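Local coordinates for pyoverdine biosynthesis protein PvcB (Pseudomonas aeruginosa, PDB 4YLM) that uses iron and 2-oxoglutarate to oxidise tyrosine isonitrile to its unsaturated form, a step in the biosynthesis of paerucumarin, at residues R74-F79 with R275-H280; A64-A69 with D249-A254. All blocks are in the same frame, centred on the assembly; numbering follows the deposited sequence.

Contact 1 of 2, residues R74-F79 with R275-H280; sequences RYCHDF and RRVHIH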
# COMPACT_ATOMS: atom_id res chain seq x y z
N ARG A 74 0.92 -0.49 -22.08
CA ARG A 74 0.34 -1.60 -21.33
C ARG A 74 0.66 -1.48 -19.84
O ARG A 74 -0.21 -1.70 -18.98
CB ARG A 74 0.82 -2.95 -21.88
CG ARG A 74 0.31 -3.28 -23.29
CD ARG A 74 0.66 -4.71 -23.71
NE ARG A 74 2.10 -4.93 -23.78
CZ ARG A 74 2.84 -4.75 -24.87
NH1 ARG A 74 2.27 -4.35 -26.00
NH2 ARG A 74 4.15 -4.98 -24.83
N TYR A 75 1.90 -1.11 -19.52
CA TYR A 75 2.27 -0.90 -18.13
C TYR A 75 1.38 0.15 -17.49
O TYR A 75 0.91 -0.03 -16.37
CB TYR A 75 3.73 -0.47 -17.99
CG TYR A 75 4.06 -0.02 -16.59
CD1 TYR A 75 4.41 -0.94 -15.60
CD2 TYR A 75 3.99 1.33 -16.24
CE1 TYR A 75 4.71 -0.52 -14.32
CE2 TYR A 75 4.28 1.74 -14.95
CZ TYR A 75 4.63 0.81 -14.00
OH TYR A 75 4.92 1.22 -12.71
N CYS A 76 1.16 1.26 -18.20
CA CYS A 76 0.38 2.35 -17.62
C CYS A 76 -1.08 1.99 -17.43
O CYS A 76 -1.72 2.48 -16.49
CB CYS A 76 0.51 3.64 -18.44
SG CYS A 76 2.13 4.43 -18.27
N HIS A 77 -1.62 1.13 -18.30
CA HIS A 77 -2.99 0.65 -18.14
C HIS A 77 -3.12 -0.21 -16.88
O HIS A 77 -4.19 -0.26 -16.26
CB HIS A 77 -3.46 -0.14 -19.37
CG HIS A 77 -3.82 0.71 -20.55
ND1 HIS A 77 -4.79 1.68 -20.51
CD2 HIS A 77 -3.34 0.71 -21.82
CE1 HIS A 77 -4.89 2.26 -21.69
NE2 HIS A 77 -4.02 1.69 -22.51
N ASP A 78 -2.05 -0.90 -16.50
CA ASP A 78 -2.05 -1.64 -15.23
C ASP A 78 -1.87 -0.69 -14.06
O ASP A 78 -2.45 -0.87 -13.00
CB ASP A 78 -0.93 -2.69 -15.19
CG ASP A 78 -1.05 -3.62 -13.98
OD1 ASP A 78 -2.11 -4.26 -13.84
OD2 ASP A 78 -0.11 -3.71 -13.16
N PHE A 79 -1.04 0.33 -14.26
CA PHE A 79 -0.72 1.31 -13.23
C PHE A 79 -1.96 2.06 -12.70
O PHE A 79 -2.13 2.26 -11.49
CB PHE A 79 0.29 2.31 -13.79
CG PHE A 79 0.73 3.36 -12.81
CD1 PHE A 79 1.90 3.19 -12.08
CD2 PHE A 79 -0.02 4.51 -12.63
CE1 PHE A 79 2.31 4.17 -11.17
CE2 PHE A 79 0.39 5.49 -11.73
CZ PHE A 79 1.55 5.32 -11.00
N ARG A 275 8.84 10.17 -23.39
CA ARG A 275 7.47 9.74 -23.65
C ARG A 275 6.63 10.02 -22.42
O ARG A 275 7.03 9.68 -21.30
CB ARG A 275 7.44 8.24 -23.98
CG ARG A 275 7.84 7.94 -25.42
CD ARG A 275 7.94 6.45 -25.70
NE ARG A 275 8.32 6.27 -27.09
CZ ARG A 275 9.04 5.25 -27.56
NH1 ARG A 275 9.44 4.28 -26.75
NH2 ARG A 275 9.35 5.21 -28.85
N ARG A 276 5.47 10.66 -22.60
CA ARG A 276 4.63 11.01 -21.46
C ARG A 276 3.24 10.39 -21.55
O ARG A 276 2.59 10.42 -22.61
CB ARG A 276 4.49 12.53 -21.33
CG ARG A 276 3.62 12.95 -20.14
CD ARG A 276 2.86 14.23 -20.44
NE ARG A 276 1.79 14.02 -21.42
CZ ARG A 276 1.17 15.00 -22.07
NH1 ARG A 276 1.51 16.26 -21.85
NH2 ARG A 276 0.22 14.72 -22.95
N VAL A 277 2.78 9.84 -20.42
CA VAL A 277 1.44 9.30 -20.26
C VAL A 277 0.77 9.99 -19.07
O VAL A 277 1.41 10.22 -18.04
CB VAL A 277 1.49 7.78 -20.01
CG1 VAL A 277 0.08 7.19 -19.81
CG2 VAL A 277 2.23 7.08 -21.17
N HIS A 278 -0.51 10.34 -19.22
CA HIS A 278 -1.30 10.92 -18.14
C HIS A 278 -2.11 9.83 -17.45
O HIS A 278 -2.63 8.94 -18.12
CB HIS A 278 -2.25 11.97 -18.70
CG HIS A 278 -1.63 13.31 -18.94
ND1 HIS A 278 -1.93 14.08 -20.04
CD2 HIS A 278 -0.75 14.03 -18.20
CE1 HIS A 278 -1.26 15.22 -19.97
NE2 HIS A 278 -0.53 15.21 -18.87
N ILE A 279 -2.24 9.91 -16.13
CA ILE A 279 -3.06 8.96 -15.37
C ILE A 279 -4.15 9.74 -14.67
O ILE A 279 -3.87 10.72 -14.00
CB ILE A 279 -2.24 8.21 -14.30
CG1 ILE A 279 -0.96 7.62 -14.92
CG2 ILE A 279 -3.11 7.15 -13.58
CD1 ILE A 279 -1.20 6.53 -15.93
N HIS A 280 -5.39 9.30 -14.84
CA HIS A 280 -6.53 9.97 -14.21
C HIS A 280 -6.43 9.88 -12.69
O HIS A 280 -5.82 8.95 -12.16
CB HIS A 280 -7.83 9.29 -14.64
CG HIS A 280 -8.38 9.80 -15.94
ND1 HIS A 280 -8.78 11.10 -16.12
CD2 HIS A 280 -8.61 9.16 -17.11
CE1 HIS A 280 -9.23 11.25 -17.36
NE2 HIS A 280 -9.15 10.09 -17.98
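This is a buried helix-on-sheet contact made by apolar side chains: C76 and F79, on the last turn of helix 69-79, rest on V277 and I279 of strand 272-286. The strand belongs to the main sheet of the iron- and 2-oxoglutarate-dependent oxygenase core, and the helix covers one face of it. The two short axes are 9.4 Å apart and run almost parallel, at 18°, so the side chains one turn apart on the helix follow the alternate residues of the strand.

C76 settles on the valine. Its SG lies anti to the carbonyl carbon (chi1 -72°), leaning over the isopropyl group, with V277 CG1 3.8 Å from SG and V277 CG2 3.9 Å away from it. The CB of C76 also meets V277 CG1 at 3.8 Å, so one methyl bears on both atoms of the cysteine side chain. I279 reaches up with its longer branch; its CD1 touches both helix residues, 4.2 Å from C76 CB and 4.0 Å from F79 CD2. The F79 and I279 side chains cross at about a right angle, and the ring takes I279 CG1 obliquely at CD2, 4.0 Å away. K49, from helix 45-55, makes a cation-pi contact with the F79 ring and hydrogen-bonds F79 O.

Between V277 and I279 the strand turns H278 the other way, where its NE2 hydrogen-bonds OD2 of D114, an iron ligand by close similarity, and its ND1 meets W85 NE1. The R276 guanidinium lies against one face of the H278 ring, with H278 CE1 over its centre.

No hydrogen bond links helix to strand, and the cysteine sulfur serves as another apolar surface. The fit therefore depends on shape and dispersion, although R275, also on the helix side, pairs with E92; H278 and R276 direct their polar groups toward D114 on the opposite side.

Contact 2 of 2, residues A64-A69 with D249-A254; sequences AAFADA and DDLVIA
Next to D249, whose OD1 lies 3.6 Å from A65 CB, the carboxylate oxygen OD2 of D250 is gripped by three groups: it accepts hydrogen bonds from R247 N and H244 NE2 and forms a salt bridge with R61 NH2. That grip is consistent with fixing the turn that leads into strand 251-255.

D249 adopts a left-handed backbone conformation (phi 76°, psi 9°) and directs its carboxylate at the loop 64-69. A65 turns its methyl toward it, 4.1 Å from D249 O as well, but this is van der Waals contact alone. The polar need of D249 OD1 is met by H128 NE2 on the neighbouring strand.

Deeper in, L251 meets F66. The leucine CG is anti to the backbone N (chi1 -174°), which carries CD1 out to the rim of the phenyl ring, near its plane and 4.1 Å from F66 CE2. The ring is also met edge-to-face by H39, and L72 and V40 pack on it. L251 keeps its backbone bonded to L60, so the strand is fixed in the sheet while its side chain packs against F66 of the loop.

Beyond A67, D68 serves as N-cap of helix 69-79, its OD1 accepting from S71 N. The loop thus joins strand 57-60 to that capped helix and packs on the sheet of the cupin-type double-stranded beta-helix (jelly roll) characteristic of TauD/TfdA-family oxygenases.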
# COMPACT_ATOMS: atom_id res chain seq x y z
N ALA A 64 15.93 -1.30 -15.72
CA ALA A 64 15.64 -1.63 -17.11
C ALA A 64 14.23 -1.10 -17.30
O ALA A 64 13.39 -1.20 -16.39
CB ALA A 64 15.66 -3.15 -17.33
N ALA A 65 13.95 -0.52 -18.45
CA ALA A 65 12.61 0.02 -18.69
C ALA A 65 12.01 -0.50 -20.01
O ALA A 65 12.33 -1.59 -20.47
CB ALA A 65 12.62 1.57 -18.61
N PHE A 66 11.14 0.30 -20.61
CA PHE A 66 10.25 -0.20 -21.65
C PHE A 66 10.88 -0.21 -23.04
O PHE A 66 11.48 0.77 -23.47
CB PHE A 66 8.94 0.58 -21.60
CG PHE A 66 8.33 0.62 -20.23
CD1 PHE A 66 7.52 -0.42 -19.79
CD2 PHE A 66 8.62 1.66 -19.36
CE1 PHE A 66 6.97 -0.40 -18.51
CE2 PHE A 66 8.08 1.69 -18.08
CZ PHE A 66 7.25 0.66 -17.65
N ALA A 67 10.73 -1.33 -23.73
CA ALA A 67 11.34 -1.51 -25.05
C ALA A 67 10.73 -0.61 -26.10
O ALA A 67 11.38 -0.28 -27.08
CB ALA A 67 11.26 -2.99 -25.48
N ASP A 68 9.47 -0.22 -25.91
CA ASP A 68 8.78 0.61 -26.90
C ASP A 68 7.55 1.28 -26.30
O ASP A 68 7.23 1.05 -25.13
CB ASP A 68 8.43 -0.22 -28.16
CG ASP A 68 7.67 -1.51 -27.83
OD1 ASP A 68 6.82 -1.50 -26.92
OD2 ASP A 68 7.92 -2.53 -28.49
N ALA A 69 6.87 2.12 -27.08
CA ALA A 69 5.74 2.89 -26.58
C ALA A 69 4.56 2.00 -26.21
O ALA A 69 3.76 2.34 -25.33
CB ALA A 69 5.29 3.93 -27.59
N ASP A 249 16.39 5.92 -19.79
CA ASP A 249 15.60 4.95 -19.02
C ASP A 249 15.15 5.43 -17.64
O ASP A 249 14.61 4.64 -16.87
CB ASP A 249 16.29 3.59 -18.95
CG ASP A 249 16.12 2.79 -20.25
OD1 ASP A 249 15.07 2.92 -20.94
OD2 ASP A 249 17.05 2.03 -20.58
N ASP A 250 15.36 6.71 -17.34
CA ASP A 250 14.70 7.31 -16.19
C ASP A 250 13.21 7.06 -16.34
O ASP A 250 12.66 7.15 -17.44
CB ASP A 250 14.88 8.83 -16.16
CG ASP A 250 16.20 9.27 -15.57
OD1 ASP A 250 16.95 8.42 -15.05
OD2 ASP A 250 16.48 10.50 -15.63
N LEU A 251 12.54 6.78 -15.23
CA LEU A 251 11.09 6.83 -15.21
C LEU A 251 10.72 7.82 -14.13
O LEU A 251 11.13 7.66 -12.98
CB LEU A 251 10.49 5.44 -14.92
CG LEU A 251 8.95 5.40 -15.03
CD1 LEU A 251 8.52 5.40 -16.50
CD2 LEU A 251 8.38 4.18 -14.34
N VAL A 252 9.96 8.85 -14.49
CA VAL A 252 9.60 9.89 -13.56
C VAL A 252 8.08 9.90 -13.43
O VAL A 252 7.36 9.83 -14.42
CB VAL A 252 10.12 11.28 -14.02
CG1 VAL A 252 9.46 12.42 -13.24
CG2 VAL A 252 11.65 11.33 -13.91
N ILE A 253 7.62 9.97 -12.19
CA ILE A 253 6.19 10.03 -11.92
C ILE A 253 5.97 11.28 -11.11
O ILE A 253 6.50 11.40 -10.01
CB ILE A 253 5.74 8.81 -11.10
CG1 ILE A 253 6.04 7.51 -11.87
CG2 ILE A 253 4.25 8.93 -10.77
CD1 ILE A 253 5.91 6.24 -11.00
N ALA A 254 5.17 12.21 -11.64
CA ALA A 254 4.96 13.52 -11.02
C ALA A 254 3.51 13.69 -10.60
O ALA A 254 2.60 13.30 -11.34
CB ALA A 254 5.36 14.64 -12.03

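The two contacts share helix 69-79: contact 2 holds the loop that starts it and contact 1 the end that lies on the sheet, with centres 11 Å apart. Their strands, 251-255 and 272-286, both pair with strand 120-131, which thus lies between them. F66 of contact 2 touches contact 1 directly, its CE1 3.3 Å from Y75 CB, and R275 NH1 lies 3.4 Å from A69 N at the helix start. At the other end of the helix segment, F79 CE1 meets I253 CD1 at 4.2 Å. Contact 1 is the one near the iron site: the V277 side chain is about 10 Å from that of D114, whereas contact 2 lies away from it.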